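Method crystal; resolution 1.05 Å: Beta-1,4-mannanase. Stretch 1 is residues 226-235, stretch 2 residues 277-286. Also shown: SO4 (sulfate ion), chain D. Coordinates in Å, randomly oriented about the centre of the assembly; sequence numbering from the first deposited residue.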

ATOM      1  N   ASN A 226      -7.428   3.825  -8.059  1.00  4.61           N
ATOM      2  CA  ASN A 226      -8.088   3.342  -9.258  1.00  4.50           C
ATOM      3  C   ASN A 226      -6.946   3.189 -10.265  1.00  4.60           C
ATOM      4  O   ASN A 226      -6.073   4.056 -10.327  1.00  4.87           O
ATOM      5  CB  ASN A 226      -9.094   4.413  -9.715  1.00  4.92           C
ATOM      6  CG  ASN A 226      -9.950   3.983 -10.895  1.00  5.16           C
ATOM      7  OD1 ASN A 226      -9.435   3.521 -11.916  1.00  4.59           O
ATOM      8  ND2 ASN A 226     -11.270   4.147 -10.761  1.00  5.94           N
ATOM      9  N   PRO A 227      -6.930   2.100 -11.053  1.00  4.75           N
ATOM     10  CA  PRO A 227      -5.826   1.952 -12.006  1.00  4.79           C
ATOM     11  C   PRO A 227      -5.762   3.029 -13.097  1.00  4.67           C
ATOM     12  O   PRO A 227      -4.787   3.041 -13.840  1.00  4.49           O
ATOM     13  CB  PRO A 227      -6.086   0.574 -12.632  1.00  5.85           C
ATOM     14  CG  PRO A 227      -7.541   0.340 -12.425  1.00  5.82           C
ATOM     15  CD  PRO A 227      -7.850   0.952 -11.093  1.00  5.24           C
ATOM     16  N   LYS A 228      -6.749   3.921 -13.177  1.00  4.58           N
ATOM     17  CA  LYS A 228      -6.676   5.046 -14.103  1.00  4.92           C
ATOM     18  C   LYS A 228      -5.389   5.865 -14.004  1.00  4.57           C
ATOM     19  O   LYS A 228      -5.007   6.480 -14.993  1.00  5.04           O
ATOM     20  CB  LYS A 228      -7.899   5.951 -13.959  1.00  5.24           C
ATOM     21  CG  LYS A 228      -9.155   5.360 -14.569  1.00  5.25           C
ATOM     22  CD  LYS A 228     -10.385   6.195 -14.285  1.00  6.74           C
ATOM     23  CE  LYS A 228     -11.625   5.540 -14.886  1.00  7.30           C
ATOM     24  NZ  LYS A 228     -12.841   6.385 -14.707  1.00  7.77           N
ATOM     25  N   SER A 229      -4.736   5.910 -12.840  1.00  4.29           N
ATOM     26  CA  SER A 229      -3.467   6.630 -12.717  1.00  4.41           C
ATOM     27  C   SER A 229      -2.229   5.770 -12.978  1.00  4.40           C
ATOM     28  O   SER A 229      -1.116   6.277 -12.882  1.00  4.83           O
ATOM     29  CB  SER A 229      -3.345   7.225 -11.324  1.00  4.69           C
ATOM     30  OG  SER A 229      -3.414   6.161 -10.398  1.00  4.70           O
ATOM     31  N   ASN A 230      -2.428   4.503 -13.333  1.00  4.27           N
ATOM     32  CA  ASN A 230      -1.383   3.484 -13.234  1.00  4.56           C
ATOM     33  C   ASN A 230      -1.347   2.577 -14.478  1.00  5.19           C
ATOM     34  O   ASN A 230      -0.799   1.488 -14.420  1.00  6.80           O
ATOM     35  CB  ASN A 230      -1.689   2.660 -11.961  1.00  4.93           C
ATOM     36  CG  ASN A 230      -0.489   1.918 -11.330  1.00  5.15           C
ATOM     37  OD1 ASN A 230      -0.664   1.347 -10.260  1.00  6.79           O
ATOM     38  ND2 ASN A 230       0.686   1.946 -11.943  1.00  7.37           N
ATOM     39  N   THR A 231      -1.915   3.027 -15.596  1.00  4.99           N
ATOM     40  CA  THR A 231      -1.852   2.267 -16.836  1.00  5.30           C
ATOM     41  C   THR A 231      -1.786   3.227 -18.008  1.00  4.91           C
ATOM     42  O   THR A 231      -2.389   4.304 -17.965  1.00  5.19           O
ATOM     43  CB  THR A 231      -3.058   1.303 -16.992  1.00  5.19           C
ATOM     44  OG1 THR A 231      -2.946   0.575 -18.214  1.00  5.38           O
ATOM     45  CG2 THR A 231      -4.388   2.039 -16.987  1.00  5.44           C
ATOM     46  N   ASP A 232      -1.052   2.831 -19.047  1.00  4.71           N
ATOM     47  CA  ASP A 232      -1.040   3.562 -20.312  1.00  5.25           C
ATOM     48  C   ASP A 232      -2.110   3.060 -21.274  1.00  5.49           C
ATOM     49  O   ASP A 232      -2.268   3.612 -22.356  1.00  7.06           O
ATOM     50  CB  ASP A 232       0.335   3.487 -20.956  1.00  5.94           C
ATOM     51  CG  ASP A 232       1.363   4.307 -20.205  1.00  6.42           C
ATOM     52  OD1 ASP A 232       1.093   5.496 -19.918  1.00  6.52           O
ATOM     53  OD2 ASP A 232       2.437   3.756 -19.868  1.00  7.99           O
ATOM     54  N   HIS A 233      -2.838   2.016 -20.881  1.00  5.59           N
ATOM     55  CA  HIS A 233      -3.979   1.543 -21.655  1.00  5.86           C
ATOM     56  C   HIS A 233      -5.234   2.299 -21.229  1.00  5.28           C
ATOM     57  O   HIS A 233      -5.164   3.176 -20.365  1.00  5.69           O
ATOM     58  CB  HIS A 233      -4.112   0.021 -21.521  1.00  6.11           C
ATOM     59  CG  HIS A 233      -3.005  -0.712 -22.209  1.00  7.78           C
ATOM     60  ND1 HIS A 233      -3.213  -1.559 -23.276  1.00 11.44           N
ATOM     61  CD2 HIS A 233      -1.664  -0.662 -22.027  1.00  8.82           C
ATOM     62  CE1 HIS A 233      -2.052  -2.029 -23.695  1.00 11.56           C
ATOM     63  NE2 HIS A 233      -1.096  -1.500 -22.953  1.00  9.92           N
ATOM     64  N   PHE A 234      -6.366   1.998 -21.856  1.00  6.02           N
ATOM     65  CA  PHE A 234      -7.645   2.597 -21.453  1.00  6.40           C
ATOM     66  C   PHE A 234      -7.663   4.122 -21.577  1.00  6.07           C
ATOM     67  O   PHE A 234      -8.412   4.792 -20.868  1.00  6.54           O
ATOM     68  CB  PHE A 234      -8.040   2.185 -20.025  1.00  7.15           C
ATOM     69  CG  PHE A 234      -8.212   0.707 -19.846  1.00  7.71           C
ATOM     70  CD1 PHE A 234      -9.397   0.091 -20.200  1.00  9.61           C
ATOM     71  CD2 PHE A 234      -7.196  -0.066 -19.307  1.00  8.26           C
ATOM     72  CE1 PHE A 234      -9.564  -1.270 -20.030  1.00 11.22           C
ATOM     73  CE2 PHE A 234      -7.353  -1.427 -19.143  1.00  9.67           C
ATOM     74  CZ  PHE A 234      -8.537  -2.028 -19.499  1.00 10.55           C
ATOM     75  N   ASN A 235      -6.865   4.662 -22.499  1.00  6.16           N
ATOM     76  CA  ASN A 235      -6.773   6.111 -22.706  1.00  6.74           C
ATOM     77  C   ASN A 235      -6.226   6.840 -21.472  1.00  5.89           C
ATOM     78  O   ASN A 235      -6.450   8.040 -21.303  1.00  6.47           O
ATOM     79  CB  ASN A 235      -8.111   6.726 -23.158  1.00  8.44           C
ATOM     80  CG  ASN A 235      -8.758   5.963 -24.300  1.00  9.05           C
ATOM     81  OD1 ASN A 235      -8.094   5.596 -25.274  1.00  9.85           O
ATOM     82  ND2 ASN A 235     -10.067   5.717 -24.186  1.00 10.63           N
TER
HETATM   83  S   SO4 D 402       5.897  -1.530 -16.224  1.00 11.25           S
HETATM   84  O1  SO4 D 402       7.271  -1.798 -16.624  1.00 14.83           O
HETATM   85  O2  SO4 D 402       5.503  -2.492 -15.207  1.00 12.43           O
HETATM   86  O3  SO4 D 402       5.790  -0.193 -15.671  1.00 11.99           O
HETATM   87  O4  SO4 D 402       5.028  -1.694 -17.387  1.00 11.63           O
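Stretch 2, residues 277-286: THQASDYGLH

A single backbone carbonyl carries most of the polar traffic in this contact. Tyr283 O takes a hydrogen bond from Thr231 OG1 at 2.8 Å and a second from water 1, which lies 2.8 Å from Tyr283 O and itself accepts from Asp232 N, also at 2.8 Å. The bond from Thr231 OG1 is the only direct hydrogen bond between the stretches, and the donor is itself held in place: His233 N donates to Thr231 OG1 at 3.0 Å. One threonine hydroxyl thus fastens its own turn while reaching across to the neighbouring one.

No helix or strand pairs with another here. Two short 3-10 segments, 227-229 and 280-283, are embedded in loops, and the CA atoms come nearest at Thr231 and Tyr283, 5.6 Å apart. Loop residues of stretch 1, with Pro227 from its 3-10 segment, meet the end of the 3-10 segment 280-283 and the loop residues around it, and the order is legible: moving forward along stretch 2 from His278 through Asp282 and Tyr283 to Leu285, the main partners move back along stretch 1 from Phe234 through His233 and Thr231 to Asn230. The two chains therefore run in broadly opposite senses where they touch. Stretch 2 prepares its turn internally. Asp282 OD2 accepts from Gln279 N at 2.9 Å, while Asp282 N donates to Gln279 O at 2.9 Å and Tyr283 N to Ala280 O at 3.2 Å.

The largest covered areas belong to Phe234 and Tyr283. With phi and psi of 61° and 28°, Phe234 points its CA-to-CB bond toward stretch 2 and places its ring among three residues. Its edge meets the face of His278 in an edge-to-face pair, centroids 4.9 Å apart and planes at 82°, with Phe234 CE1 3.5 Å from His278 NE2. On Tyr283 the approach is oblique, with Phe234 CE2 3.7 Å from Tyr283 CE1 and the planes at 39°. Phe234 CE2 also lies 3.5 Å from Asp282 O, and Phe234 CZ is 3.9 Å from Asp282 CB.

Tyr283 directs its CA-to-CB bond away overall, yet its chi1 of -63° (m) brings the ring back to stretch 1. There Pro227 CB packs 3.8 Å from Tyr283 CE1, so that same ring carbon meets both proline and phenylalanine. The hydroxyl is hydrogen-bonded elsewhere in the structure.

Gly284 follows with a positive phi of 68°, a conformation that by itself favours glycine. Position adds a second reason: an ideal CB would fall 2.3 Å from His233 NE2, a clash. In its absence His233 NE2 approaches Gly284 CA to 3.6 Å, and Gly284 N lies over one face of the imidazole. Water 2 joins the same pair, 3.1 Å from His233 NE2 and donating to Gly284 O at 2.8 Å.

Leu285 closes the contact, its CD1 3.5 Å from Asn230 O. Beyond it His286 leaves stretch 1 and binds the sulfate, His286 N donating to SO4 O2 and His286 ND1 to SO4 O4, each at 2.8 Å.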

ATOM      1  N   THR A 277     -13.752  -6.071 -13.950  1.00  5.67           N
ATOM      2  CA  THR A 277     -14.329  -6.407 -15.251  1.00  6.34           C
ATOM      3  C   THR A 277     -13.242  -6.594 -16.308  1.00  6.37           C
ATOM      4  O   THR A 277     -13.531  -6.688 -17.500  1.00  7.84           O
ATOM      5  CB  THR A 277     -15.327  -5.348 -15.728  1.00  7.61           C
ATOM      6  OG1 THR A 277     -14.673  -4.077 -15.756  1.00  7.99           O
ATOM      7  CG2 THR A 277     -16.545  -5.294 -14.808  1.00  9.28           C
ATOM      8  N   HIS A 278     -11.996  -6.672 -15.853  1.00  6.30           N
ATOM      9  CA  HIS A 278     -10.848  -6.857 -16.725  1.00  6.98           C
ATOM     10  C   HIS A 278      -9.914  -7.928 -16.178  1.00  6.97           C
ATOM     11  O   HIS A 278     -10.239  -8.631 -15.214  1.00  7.91           O
ATOM     12  CB  HIS A 278     -10.153  -5.513 -16.947  1.00  8.04           C
ATOM     13  CG  HIS A 278     -11.011  -4.553 -17.702  1.00  7.95           C
ATOM     14  ND1 HIS A 278     -11.905  -3.706 -17.083  1.00  8.38           N
ATOM     15  CD2 HIS A 278     -11.191  -4.385 -19.034  1.00  9.39           C
ATOM     16  CE1 HIS A 278     -12.568  -3.027 -18.003  1.00  9.45           C
ATOM     17  NE2 HIS A 278     -12.151  -3.419 -19.194  1.00  9.85           N
ATOM     18  N   GLN A 279      -8.776  -8.094 -16.829  1.00  6.65           N
ATOM     19  CA  GLN A 279      -7.787  -9.029 -16.335  1.00  7.25           C
ATOM     20  C   GLN A 279      -6.447  -8.314 -16.257  1.00  5.95           C
ATOM     21  O   GLN A 279      -6.260  -7.255 -16.870  1.00  6.02           O
ATOM     22  CB  GLN A 279      -7.732 -10.296 -17.182  1.00  9.42           C
ATOM     23  CG  GLN A 279      -7.337 -10.063 -18.624  1.00 11.62           C
ATOM     24  CD  GLN A 279      -7.363 -11.349 -19.460  1.00 14.88           C
ATOM     25  OE1 GLN A 279      -6.929 -12.413 -19.010  1.00 16.05           O
ATOM     26  NE2 GLN A 279      -7.869 -11.248 -20.682  1.00 15.84           N
ATOM     27  N   ALA A 280      -5.532  -8.864 -15.470  1.00  5.99           N
ATOM     28  CA  ALA A 280      -4.267  -8.194 -15.204  1.00  6.59           C
ATOM     29  C   ALA A 280      -3.545  -7.785 -16.489  1.00  6.72           C
ATOM     30  O   ALA A 280      -3.004  -6.677 -16.574  1.00  7.05           O
ATOM     31  CB  ALA A 280      -3.371  -9.059 -14.332  1.00  7.41           C
ATOM     32  N   SER A 281      -3.549  -8.655 -17.491  1.00  7.19           N
ATOM     33  CA  SER A 281      -2.816  -8.363 -18.709  1.00  7.99           C
ATOM     34  C   SER A 281      -3.378  -7.171 -19.487  1.00  7.23           C
ATOM     35  O   SER A 281      -2.664  -6.589 -20.302  1.00  8.94           O
ATOM     36  CB  SER A 281      -2.753  -9.600 -19.600  1.00 10.24           C
ATOM     37  OG  SER A 281      -4.057 -10.040 -19.906  1.00 11.52           O
ATOM     38  N   ASP A 282      -4.632  -6.795 -19.239  1.00  7.17           N
ATOM     39  CA  ASP A 282      -5.225  -5.654 -19.935  1.00  6.94           C
ATOM     40  C   ASP A 282      -4.525  -4.334 -19.628  1.00  6.31           C
ATOM     41  O   ASP A 282      -4.680  -3.364 -20.372  1.00  7.34           O
ATOM     42  CB  ASP A 282      -6.702  -5.495 -19.573  1.00  6.70           C
ATOM     43  CG  ASP A 282      -7.564  -6.621 -20.090  1.00  8.22           C
ATOM     44  OD1 ASP A 282      -7.227  -7.212 -21.133  1.00 10.31           O
ATOM     45  OD2 ASP A 282      -8.604  -6.900 -19.458  1.00  8.12           O
ATOM     46  N   TYR A 283      -3.768  -4.285 -18.534  1.00  5.71           N
ATOM     47  CA  TYR A 283      -3.174  -3.028 -18.087  1.00  5.82           C
ATOM     48  C   TYR A 283      -1.817  -2.729 -18.709  1.00  5.30           C
ATOM     49  O   TYR A 283      -1.306  -1.625 -18.558  1.00  5.75           O
ATOM     50  CB  TYR A 283      -3.143  -2.973 -16.548  1.00  5.49           C
ATOM     51  CG  TYR A 283      -4.557  -3.003 -16.014  1.00  5.25           C
ATOM     52  CD1 TYR A 283      -5.310  -1.836 -15.945  1.00  5.21           C
ATOM     53  CD2 TYR A 283      -5.174  -4.202 -15.679  1.00  5.58           C
ATOM     54  CE1 TYR A 283      -6.624  -1.856 -15.519  1.00  5.65           C
ATOM     55  CE2 TYR A 283      -6.482  -4.231 -15.252  1.00  5.52           C
ATOM     56  CZ  TYR A 283      -7.207  -3.061 -15.178  1.00  5.31           C
ATOM     57  OH  TYR A 283      -8.515  -3.118 -14.754  1.00  6.03           O
ATOM     58  N   GLY A 284      -1.236  -3.707 -19.398  1.00  6.24           N
ATOM     59  CA  GLY A 284       0.008  -3.491 -20.117  1.00  7.70           C
ATOM     60  C   GLY A 284       1.210  -3.242 -19.225  1.00  6.67           C
ATOM     61  O   GLY A 284       2.156  -2.563 -19.616  1.00  7.88           O
ATOM     62  N   LEU A 285       1.171  -3.806 -18.023  1.00  6.45           N
ATOM     63  CA  LEU A 285       2.231  -3.626 -17.042  1.00  6.81           C
ATOM     64  C   LEU A 285       3.143  -4.844 -16.992  1.00  7.31           C
ATOM     65  O   LEU A 285       2.854  -5.883 -17.594  1.00  8.80           O
ATOM     66  CB  LEU A 285       1.631  -3.304 -15.669  1.00  6.47           C
ATOM     67  CG  LEU A 285       0.758  -2.041 -15.670  1.00  6.75           C
ATOM     68  CD1 LEU A 285       0.014  -1.897 -14.356  1.00  7.25           C
ATOM     69  CD2 LEU A 285       1.565  -0.785 -15.966  1.00  8.03           C
ATOM     70  N   HIS A 286       4.259  -4.698 -16.286  1.00  7.33           N
ATOM     71  CA  HIS A 286       5.298  -5.724 -16.239  1.00  8.68           C
ATOM     72  C   HIS A 286       5.783  -5.972 -14.819  1.00  8.41           C
ATOM     73  O   HIS A 286       6.942  -6.318 -14.593  1.00 10.67           O
ATOM     74  CB  HIS A 286       6.466  -5.318 -17.126  1.00 10.56           C
ATOM     75  CG  HIS A 286       6.072  -5.095 -18.549  1.00 12.18           C
ATOM     76  ND1 HIS A 286       5.552  -3.900 -19.001  1.00 12.99           N
ATOM     77  CD2 HIS A 286       6.075  -5.930 -19.613  1.00 14.16           C
ATOM     78  CE1 HIS A 286       5.275  -4.003 -20.289  1.00 14.22           C
ATOM     79  NE2 HIS A 286       5.583  -5.225 -20.684  1.00 14.74           N
TER
HETATM   80  O   HOH W   1       0.433   0.451 -19.241  1.00  9.42           O
HETATM   81  O   HOH W   2       1.903  -1.735 -22.234  0.35 12.71           O